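Local coordinates for SaTIE-TED (Staphylococcus aureus, PDB 6FX6), which is of unknown function but, as a thioester domain of a wall-anchored surface protein, probably attaches the bacterium covalently to host molecules, at residues Q6-K11 / F38-E43; Y22-R27 / L108-H113; E53-A58 / Y212-A217. All blocks are in the same frame, centred on the assembly; numbering follows the deposited sequence.

All three contacts reach the same antiparallel sheet of the thioester domain. Contacts 1 and 3 adjoin, their centres about 11 Å apart: the loop of 53-58 is tied to strand 5-13 by probable hydrogen bonds from Gly57 N to Leu8 O (2.9 Å) and from Leu8 N to Ala58 O (3.2 Å), while Ala54 packs on Phe38. Contact 2 lies farther off, its centre about 24 Å from that of contact 1 and 20 Å from that of contact 3, and reaches contact 3 where Arg27 approaches the backbone of Glu53. The side chains of Lys11, Tyr22 and Glu53, one per contact, each lie about 11 Å from a bound zinc ion, that of Glu53 about 4 Å from an acetate.

Contact 1 (Q6-K11 / F38-E43); sequences QKLDVK and FYVNGE
Leu8 and Phe38 cross obliquely on the buried face of two antiparallel strands. With CG anti to its backbone N (chi1 179°), Leu8 turns both methyls to one corner of the ring: CD1 comes to 3.7 Å from Phe38 CD1, and CD2 touches the same corner. The Leu8 CD1 methyl also meets Val40 CG2 at 3.9 Å, so one leucine branch fills the angle between ring and valine. The other valine branch, CG1, lies 3.6 Å from Gln6 CB, against a glutamine chain that bends at chi2 and carries its amide obliquely across that of Asn41, the two planes 41° apart, without a hydrogen bond between them. Strands 5-13 and 30-40 are neighbours in the antiparallel sheet of the thioester domain, and Val40 to Glu43 form the type I' turn of a tight beta hairpin leading into strand 43-47, with Asn41 and Gly42 both at positive phi. Asp9 and Tyr39 are joined by a pair of backbone bonds; Tyr39 N to Asp9 O (3.0 Å) is almost straight, although the donor sits well above the carbonyl plane. On their face of the sheet Lys11 slants across the phenol, CE 3.1 Å from Tyr39 OH, whose hydroxyl is hydrogen-bonded to Lys37. Beyond the paired residues water takes over. One molecule donates to Lys7 O and to Asp9 OD2 and accepts from Asn41 N, and a second joins Asp9 OD2 to Gly42 N, so that a single carboxylate oxygen receives two waters fixed by the turn backbone. Phe38 also touches Ala45 and Cys47 of strand 43-47.

Contact 2 (Y22-R27 / L108-H113); sequences YSAKDR and LGAKYH. With ACT (acetate ion), chain D; ACT (acetate ion), chain E.
A short antiparallel pairing joins strand 20-24 to strand 111-115, an outer strand of the domain's antiparallel sheet that follows directly on helix 94-107. Ser23 and Lys111 form the hydrogen-bonded pair: Ser23 N to Lys111 O spans 3.0 Å and Lys111 N to Ser23 O 2.9 Å, each donor lying nearly along the C=O axis of its acceptor. The serine side chain adds a third link. Its OG, anti to the carbonyl carbon, reaches the edge of the His113 imidazole close to the ring plane, 2.9 Å from NE2, and is bonded to Asn29 N as well, so two partners hold the hydroxyl. On the other face of the sheet Tyr22 and Tyr112 are a non-hydrogen-bonded pair, and the CB of Tyr22 packs against CD1 of the Tyr112 ring at 3.6 Å. The Tyr22 ring takes the crowded position between its own N and carbonyl carbon (chi1 82°), from where it extends past Ala110 CB towards Arg27. Its OH accepts from Arg27 NH1 at 2.8 Å, in the guanidinium plane, and is bonded to Pro50 O too, so the phenol is gripped twice. The type II' turn from Ala24 to Arg27 brings the arginine there, and Ala24 N bonds back to Arg27 O at 2.8 Å across its mouth. Arg27 NH1 also donates to OXT of one acetate at 3.0 Å, while NH2 makes only a weak bond to a second; both ions probably come from the crystallisation liquor. Trp105 of helix 94-107 meets the Tyr22 ring with planes about 20° apart and touches Ala110 and Tyr112, and Tyr112 OH is bonded to Met102 O, so that the helix lies along the tyrosine face, while strand 30-40 flanks strand 20-24 on its other side.

Contact 3 (E53-A58 / Y212-A217); sequences EAAIGA and YTSGNA
Apolar contact comes first, made by small methyl groups. Ala55 and Ala217 point their CB atoms at each other and meet tip to tip at 3.7 Å. The Ala217 methyl also sits against a carbonyl, 3.6 Å from Glu53 O, so it is held between the backbone of one residue and the side chain of another. A second group of contacts pairs methyls with a hydroxyl: Ser214 OG, anti to its backbone N (chi1 177°), stands 3.8 Å from Ala58 CB and 4.1 Å from Ala55 CB, and thus faces both alanines. At the exposed end the Glu53 chain takes the crowded first rotamer (chi1 83°) and folds back at chi2, which leaves OE2 4.2 Å from Ala217 CA, a van der Waals approach. Hydrogen bonding is confined to the backbone of each segment and to residues outside the pair. Ala58 N donates to Ala55 O at 3.2 Å and closes a type II turn with Gly57 at positive phi; Ala217 N donates to Ser214 O at 3.2 Å and closes a type II' turn with Gly215 at positive phi. Next to these, Glu53 is bonded through its backbone to Gln218, and Asn216 O receives Lys52 NZ, so the two loops are tied together just beside the methyl contact. Small side chains let the two turns approach closely at the domain surface. The arrangement is that of a beta-hairpin loop, residues 214-219 between strands 210-213 and 220-222, containing the type II' turn and laid against the loop that runs from strand 43-47 into strand 59-64, itself the antiparallel partner of strand 210-213 in the sheet of this thioester domain.

Contact 1 (Q6-K11 / F38-E43)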
loop_
_atom_site.group_PDB
_atom_site.type_symbol
_atom_site.label_atom_id
_atom_site.label_comp_id
_atom_site.label_asym_id
_atom_site.label_seq_id
_atom_site.Cartn_x
_atom_site.Cartn_y
_atom_site.Cartn_z
ATOM N N GLN A 6 -16.795 -2.350 -14.553
ATOM C CA GLN A 6 -15.941 -3.538 -14.424
ATOM C C GLN A 6 -16.679 -4.708 -13.771
ATOM O O GLN A 6 -17.438 -4.525 -12.815
ATOM C CB GLN A 6 -14.686 -3.216 -13.603
ATOM C CG GLN A 6 -13.799 -2.107 -14.163
ATOM C CD GLN A 6 -13.165 -2.436 -15.507
ATOM O OE1 GLN A 6 -13.027 -3.600 -15.883
ATOM N NE2 GLN A 6 -12.769 -1.402 -16.235
ATOM N N LYS A 7 -16.429 -5.908 -14.293
ATOM C CA LYS A 7 -17.007 -7.140 -13.766
ATOM C C LYS A 7 -16.186 -7.605 -12.563
ATOM O O LYS A 7 -14.957 -7.572 -12.605
ATOM C CB LYS A 7 -17.004 -8.216 -14.855
ATOM C CG LYS A 7 -17.997 -9.348 -14.634
ATOM C CD LYS A 7 -18.098 -10.257 -15.854
ATOM C CE LYS A 7 -18.960 -9.649 -16.954
ATOM N NZ LYS A 7 -18.858 -10.408 -18.231
ATOM N N LEU A 8 -16.863 -8.022 -11.496
ATOM C CA LEU A 8 -16.186 -8.594 -10.325
ATOM C C LEU A 8 -15.905 -10.071 -10.580
ATOM O O LEU A 8 -16.839 -10.861 -10.762
ATOM C CB LEU A 8 -17.035 -8.435 -9.060
ATOM C CG LEU A 8 -16.481 -8.991 -7.742
ATOM C CD1 LEU A 8 -15.137 -8.368 -7.415
ATOM C CD2 LEU A 8 -17.468 -8.755 -6.612
ATOM N N ASP A 9 -14.621 -10.423 -10.606
ATOM C CA ASP A 9 -14.178 -11.809 -10.726
ATOM C C ASP A 9 -13.713 -12.313 -9.365
ATOM O O ASP A 9 -13.491 -11.529 -8.442
ATOM C CB ASP A 9 -13.036 -11.930 -11.741
ATOM C CG ASP A 9 -13.433 -11.469 -13.140
ATOM O OD1 ASP A 9 -14.598 -11.668 -13.547
ATOM O OD2 ASP A 9 -12.565 -10.915 -13.844
ATOM N N VAL A 10 -13.567 -13.627 -9.259
ATOM C CA VAL A 10 -13.220 -14.273 -8.001
ATOM C C VAL A 10 -12.392 -15.527 -8.252
ATOM O O VAL A 10 -12.501 -16.143 -9.306
ATOM C CB VAL A 10 -14.497 -14.648 -7.203
ATOM C CG1 VAL A 10 -15.307 -15.729 -7.914
ATOM C CG2 VAL A 10 -14.155 -15.086 -5.784
ATOM N N LYS A 11 -11.553 -15.870 -7.277
ATOM C CA LYS A 11 -10.988 -17.206 -7.153
ATOM C C LYS A 11 -11.315 -17.688 -5.750
ATOM O O LYS A 11 -11.031 -17.002 -4.769
ATOM C CB LYS A 11 -9.483 -17.198 -7.425
ATOM C CG LYS A 11 -9.169 -16.934 -8.895
ATOM C CD LYS A 11 -7.805 -17.451 -9.338
ATOM C CE LYS A 11 -6.703 -16.428 -9.127
ATOM N NZ LYS A 11 -5.424 -16.854 -9.759
ATOM N N PHE A 38 -10.953 -11.651 -4.444
ATOM C CA PHE A 38 -11.548 -10.799 -5.473
ATOM C C PHE A 38 -10.521 -10.255 -6.459
ATOM O O PHE A 38 -9.419 -9.856 -6.070
ATOM C CB PHE A 38 -12.280 -9.615 -4.831
ATOM C CG PHE A 38 -13.414 -10.014 -3.921
ATOM C CD1 PHE A 38 -14.598 -10.525 -4.446
ATOM C CD2 PHE A 38 -13.308 -9.851 -2.537
ATOM C CE1 PHE A 38 -15.653 -10.878 -3.608
ATOM C CE2 PHE A 38 -14.356 -10.206 -1.695
ATOM C CZ PHE A 38 -15.530 -10.721 -2.229
ATOM N N TYR A 39 -10.906 -10.234 -7.731
ATOM C CA TYR A 39 -10.154 -9.568 -8.790
ATOM C C TYR A 39 -11.082 -8.608 -9.520
ATOM O O TYR A 39 -12.242 -8.930 -9.740
ATOM C CB TYR A 39 -9.601 -10.587 -9.794
ATOM C CG TYR A 39 -8.493 -11.460 -9.247
ATOM C CD1 TYR A 39 -8.778 -12.529 -8.400
ATOM C CD2 TYR A 39 -7.158 -11.231 -9.593
ATOM C CE1 TYR A 39 -7.770 -13.335 -7.899
ATOM C CE2 TYR A 39 -6.139 -12.040 -9.102
ATOM C CZ TYR A 39 -6.450 -13.087 -8.253
ATOM O OH TYR A 39 -5.452 -13.887 -7.753
ATOM N N VAL A 40 -10.569 -7.432 -9.884
ATOM C CA VAL A 40 -11.283 -6.493 -10.749
ATOM C C VAL A 40 -10.319 -6.058 -11.837
ATOM O O VAL A 40 -9.288 -5.437 -11.547
ATOM C CB VAL A 40 -11.796 -5.248 -9.987
ATOM C CG1 VAL A 40 -12.596 -4.340 -10.917
ATOM C CG2 VAL A 40 -12.639 -5.660 -8.782
ATOM N N ASN A 41 -10.652 -6.412 -13.077
ATOM C CA ASN A 41 -9.832 -6.127 -14.263
ATOM C C ASN A 41 -8.358 -6.531 -14.094
ATOM O O ASN A 41 -7.448 -5.777 -14.435
ATOM C CB ASN A 41 -9.972 -4.650 -14.669
ATOM C CG ASN A 41 -9.739 -4.419 -16.155
ATOM O OD1 ASN A 41 -9.030 -3.499 -16.542
ATOM N ND2 ASN A 41 -10.348 -5.252 -16.994
ATOM N N GLY A 42 -8.149 -7.732 -13.558
ATOM C CA GLY A 42 -6.814 -8.261 -13.295
ATOM C C GLY A 42 -6.206 -7.913 -11.945
ATOM O O GLY A 42 -5.258 -8.569 -11.531
ATOM N N GLU A 43 -6.740 -6.906 -11.253
ATOM C CA GLU A 43 -6.096 -6.366 -10.047
ATOM C C GLU A 43 -6.732 -6.923 -8.779
ATOM O O GLU A 43 -7.943 -7.120 -8.717
ATOM C CB GLU A 43 -6.146 -4.836 -10.054
ATOM C CG GLU A 43 -5.817 -4.234 -11.421
ATOM C CD GLU A 43 -5.193 -2.852 -11.356
ATOM O OE1 GLU A 43 -5.863 -1.877 -11.770
ATOM O OE2 GLU A 43 -4.026 -2.748 -10.906
HETATM O O HOH W 1 -12.680 -8.060 -13.887
HETATM O O HOH W 2 -10.154 -9.937 -13.225
#

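Contact 2 (Y22-R27 / L108-H113)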
loop_
_atom_site.group_PDB
_atom_site.type_symbol
_atom_site.label_atom_id
_atom_site.label_comp_id
_atom_site.label_asym_id
_atom_site.label_seq_id
_atom_site.Cartn_x
_atom_site.Cartn_y
_atom_site.Cartn_z
ATOM N N TYR A 22 -17.029 -14.792 12.929
ATOM C CA TYR A 22 -16.917 -13.357 13.187
ATOM C C TYR A 22 -18.251 -12.631 13.202
ATOM O O TYR A 22 -19.260 -13.137 12.712
ATOM C CB TYR A 22 -15.987 -12.711 12.158
ATOM C CG TYR A 22 -16.623 -12.380 10.826
ATOM C CD1 TYR A 22 -16.883 -13.377 9.889
ATOM C CD2 TYR A 22 -16.944 -11.065 10.493
ATOM C CE1 TYR A 22 -17.459 -13.080 8.661
ATOM C CE2 TYR A 22 -17.516 -10.750 9.267
ATOM C CZ TYR A 22 -17.772 -11.760 8.351
ATOM O OH TYR A 22 -18.338 -11.446 7.130
ATOM N N SER A 23 -18.217 -11.428 13.772
ATOM C CA SER A 23 -19.350 -10.511 13.799
ATOM C C SER A 23 -18.922 -9.153 13.239
ATOM O O SER A 23 -17.789 -8.717 13.435
ATOM C CB SER A 23 -19.879 -10.356 15.225
ATOM O OG SER A 23 -20.404 -11.582 15.694
ATOM N N ALA A 24 -19.841 -8.509 12.527
ATOM C CA ALA A 24 -19.608 -7.200 11.933
ATOM C C ALA A 24 -20.958 -6.575 11.594
ATOM O O ALA A 24 -21.659 -7.082 10.721
ATOM C CB ALA A 24 -18.756 -7.336 10.684
ATOM N N LYS A 25 -21.323 -5.503 12.305
ATOM C CA LYS A 25 -22.643 -4.865 12.173
ATOM C C LYS A 25 -23.773 -5.872 12.491
ATOM O O LYS A 25 -23.656 -6.609 13.469
ATOM C CB LYS A 25 -22.806 -4.202 10.792
ATOM C CG LYS A 25 -21.808 -3.101 10.474
ATOM C CD LYS A 25 -22.445 -2.094 9.525
ATOM C CE LYS A 25 -21.427 -1.218 8.821
ATOM N NZ LYS A 25 -22.129 -0.315 7.867
ATOM N N ASP A 26 -24.853 -5.893 11.700
ATOM C CA ASP A 26 -25.941 -6.878 11.845
ATOM C C ASP A 26 -25.502 -8.345 11.702
ATOM O O ASP A 26 -26.056 -9.219 12.367
ATOM C CB ASP A 26 -27.091 -6.577 10.859
ATOM C CG ASP A 26 -26.646 -6.595 9.395
ATOM O OD1 ASP A 26 -25.593 -5.996 9.078
ATOM O OD2 ASP A 26 -27.359 -7.200 8.563
ATOM N N ARG A 27 -24.516 -8.608 10.843
ATOM C CA ARG A 27 -23.955 -9.956 10.696
ATOM C C ARG A 27 -23.285 -10.391 12.002
ATOM O O ARG A 27 -22.239 -9.858 12.369
ATOM C CB ARG A 27 -22.950 -9.995 9.538
ATOM C CG ARG A 27 -22.311 -11.353 9.294
ATOM C CD ARG A 27 -21.435 -11.348 8.050
ATOM N NE ARG A 27 -22.233 -11.412 6.826
ATOM C CZ ARG A 27 -21.756 -11.663 5.605
ATOM N NH1 ARG A 27 -20.454 -11.887 5.395
ATOM N NH2 ARG A 27 -22.595 -11.696 4.574
ATOM N N LEU A 108 -12.625 -1.772 9.796
ATOM C CA LEU A 108 -14.007 -1.477 9.422
ATOM C C LEU A 108 -15.046 -2.163 10.325
ATOM O O LEU A 108 -16.204 -2.327 9.925
ATOM C CB LEU A 108 -14.223 -1.878 7.958
ATOM C CG LEU A 108 -13.233 -1.272 6.963
ATOM C CD1 LEU A 108 -13.449 -1.851 5.574
ATOM C CD2 LEU A 108 -13.354 0.245 6.941
ATOM N N GLY A 109 -14.638 -2.565 11.532
ATOM C CA GLY A 109 -15.576 -3.003 12.578
ATOM C C GLY A 109 -15.759 -4.499 12.798
ATOM O O GLY A 109 -16.561 -4.892 13.642
ATOM N N ALA A 110 -15.025 -5.335 12.065
ATOM C CA ALA A 110 -15.121 -6.788 12.240
ATOM C C ALA A 110 -14.434 -7.234 13.533
ATOM O O ALA A 110 -13.368 -6.721 13.888
ATOM C CB ALA A 110 -14.529 -7.515 11.046
ATOM N N LYS A 111 -15.066 -8.179 14.231
ATOM C CA LYS A 111 -14.549 -8.755 15.474
ATOM C C LYS A 111 -14.518 -10.276 15.328
ATOM O O LYS A 111 -15.523 -10.880 14.939
ATOM C CB LYS A 111 -15.439 -8.354 16.653
ATOM C CG LYS A 111 -15.584 -6.848 16.846
ATOM C CD LYS A 111 -16.472 -6.523 18.036
ATOM C CE LYS A 111 -16.429 -5.041 18.386
ATOM N NZ LYS A 111 -17.188 -4.738 19.636
ATOM N N TYR A 112 -13.372 -10.887 15.637
ATOM C CA TYR A 112 -13.169 -12.327 15.435
ATOM C C TYR A 112 -13.279 -13.084 16.745
ATOM O O TYR A 112 -12.524 -12.817 17.682
ATOM C CB TYR A 112 -11.805 -12.585 14.795
ATOM C CG TYR A 112 -11.639 -11.802 13.524
ATOM C CD1 TYR A 112 -12.483 -12.036 12.437
ATOM C CD2 TYR A 112 -10.674 -10.806 13.409
ATOM C CE1 TYR A 112 -12.366 -11.310 11.268
ATOM C CE2 TYR A 112 -10.547 -10.076 12.239
ATOM C CZ TYR A 112 -11.395 -10.332 11.174
ATOM O OH TYR A 112 -11.280 -9.614 10.020
ATOM N N HIS A 113 -14.222 -14.025 16.793
ATOM C CA HIS A 113 -14.443 -14.874 17.964
ATOM C C HIS A 113 -13.581 -16.135 17.887
ATOM O O HIS A 113 -13.042 -16.579 18.904
ATOM C CB HIS A 113 -15.927 -15.240 18.090
ATOM C CG HIS A 113 -16.842 -14.057 18.016
ATOM N ND1 HIS A 113 -17.085 -13.233 19.094
ATOM C CD2 HIS A 113 -17.551 -13.543 16.983
ATOM C CE1 HIS A 113 -17.914 -12.270 18.733
ATOM N NE2 HIS A 113 -18.213 -12.435 17.457
HETATM C C ACT D . -26.439 -11.701 6.789
HETATM O O ACT D . -25.727 -11.085 5.968
HETATM O OXT ACT D . -27.618 -12.032 6.536
HETATM C CH3 ACT D . -25.857 -12.052 8.123
HETATM C C ACT E . -19.803 -14.105 1.801
HETATM O O ACT E . -18.596 -14.374 1.627
HETATM O OXT ACT E . -20.199 -13.460 2.797
HETATM C CH3 ACT E . -20.804 -14.567 0.782
#

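Contact 3 (E53-A58 / Y212-A217)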
loop_
_atom_site.group_PDB
_atom_site.type_symbol
_atom_site.label_atom_id
_atom_site.label_comp_id
_atom_site.label_asym_id
_atom_site.label_seq_id
_atom_site.Cartn_x
_atom_site.Cartn_y
_atom_site.Cartn_z
ATOM N N GLU A 53 -22.558 -9.652 1.453
ATOM C CA GLU A 53 -22.112 -10.544 0.379
ATOM C C GLU A 53 -21.819 -9.755 -0.901
ATOM O O GLU A 53 -22.567 -8.842 -1.257
ATOM C CB GLU A 53 -23.157 -11.646 0.116
ATOM C CG GLU A 53 -24.338 -11.284 -0.794
ATOM C CD GLU A 53 -25.190 -10.112 -0.302
ATOM O OE1 GLU A 53 -25.288 -9.897 0.930
ATOM O OE2 GLU A 53 -25.762 -9.396 -1.154
ATOM N N ALA A 54 -20.737 -10.116 -1.588
ATOM C CA ALA A 54 -20.380 -9.501 -2.868
ATOM C C ALA A 54 -21.204 -10.096 -4.018
ATOM O O ALA A 54 -21.623 -11.255 -3.951
ATOM C CB ALA A 54 -18.890 -9.671 -3.138
ATOM N N ALA A 55 -21.426 -9.291 -5.063
ATOM C CA ALA A 55 -22.157 -9.716 -6.268
ATOM C C ALA A 55 -21.189 -10.218 -7.339
ATOM O O ALA A 55 -20.882 -9.511 -8.302
ATOM C CB ALA A 55 -23.001 -8.568 -6.806
ATOM N N ILE A 56 -20.720 -11.451 -7.159
ATOM C CA ILE A 56 -19.769 -12.084 -8.076
ATOM C C ILE A 56 -20.364 -12.173 -9.479
ATOM O O ILE A 56 -21.525 -12.534 -9.642
ATOM C CB ILE A 56 -19.381 -13.520 -7.616
ATOM C CG1 ILE A 56 -18.659 -13.506 -6.256
ATOM C CG2 ILE A 56 -18.528 -14.237 -8.668
ATOM C CD1 ILE A 56 -17.443 -12.617 -6.193
ATOM N N GLY A 57 -19.555 -11.825 -10.480
ATOM C CA GLY A 57 -19.953 -11.893 -11.883
ATOM C C GLY A 57 -20.759 -10.712 -12.397
ATOM O O GLY A 57 -21.079 -10.663 -13.587
ATOM N N ALA A 58 -21.077 -9.757 -11.519
ATOM C CA ALA A 58 -21.918 -8.616 -11.875
ATOM C C ALA A 58 -21.060 -7.411 -12.225
ATOM O O ALA A 58 -19.936 -7.265 -11.733
ATOM C CB ALA A 58 -22.860 -8.270 -10.731
ATOM N N TYR A 212 -15.826 -0.107 -5.864
ATOM C CA TYR A 212 -16.712 -0.695 -6.861
ATOM C C TYR A 212 -18.005 -1.125 -6.192
ATOM O O TYR A 212 -17.981 -1.816 -5.171
ATOM C CB TYR A 212 -16.033 -1.888 -7.528
ATOM C CG TYR A 212 -15.012 -1.478 -8.556
ATOM C CD1 TYR A 212 -15.399 -1.163 -9.857
ATOM C CD2 TYR A 212 -13.659 -1.392 -8.230
ATOM C CE1 TYR A 212 -14.466 -0.773 -10.807
ATOM C CE2 TYR A 212 -12.715 -1.007 -9.177
ATOM C CZ TYR A 212 -13.126 -0.697 -10.463
ATOM O OH TYR A 212 -12.206 -0.316 -11.405
ATOM N N THR A 213 -19.125 -0.723 -6.793
ATOM C CA THR A 213 -20.450 -0.878 -6.207
ATOM C C THR A 213 -21.386 -1.507 -7.231
ATOM O O THR A 213 -21.415 -1.085 -8.386
ATOM C CB THR A 213 -21.001 0.494 -5.771
ATOM O OG1 THR A 213 -20.115 1.073 -4.805
ATOM C CG2 THR A 213 -22.397 0.381 -5.163
ATOM N N SER A 214 -22.131 -2.526 -6.799
ATOM C CA SER A 214 -23.209 -3.119 -7.585
ATOM C C SER A 214 -24.443 -3.267 -6.696
ATOM O O SER A 214 -24.514 -4.193 -5.882
ATOM C CB SER A 214 -22.786 -4.481 -8.140
ATOM O OG SER A 214 -23.854 -5.098 -8.838
ATOM N N GLY A 215 -25.395 -2.342 -6.842
ATOM C CA GLY A 215 -26.657 -2.385 -6.104
ATOM C C GLY A 215 -26.470 -2.200 -4.608
ATOM O O GLY A 215 -25.804 -1.252 -4.174
ATOM N N ASN A 216 -27.051 -3.117 -3.830
ATOM C CA ASN A 216 -26.898 -3.154 -2.367
ATOM C C ASN A 216 -25.829 -4.160 -1.899
ATOM O O ASN A 216 -25.619 -4.328 -0.693
ATOM C CB ASN A 216 -28.249 -3.473 -1.710
ATOM C CG ASN A 216 -29.273 -2.369 -1.916
ATOM O OD1 ASN A 216 -28.979 -1.190 -1.706
ATOM N ND2 ASN A 216 -30.482 -2.743 -2.323
ATOM N N ALA A 217 -25.143 -4.802 -2.847
ATOM C CA ALA A 217 -24.131 -5.812 -2.534
ATOM C C ALA A 217 -22.868 -5.194 -1.927
ATOM O O ALA A 217 -22.706 -3.975 -1.894
ATOM C CB ALA A 217 -23.785 -6.618 -3.782
#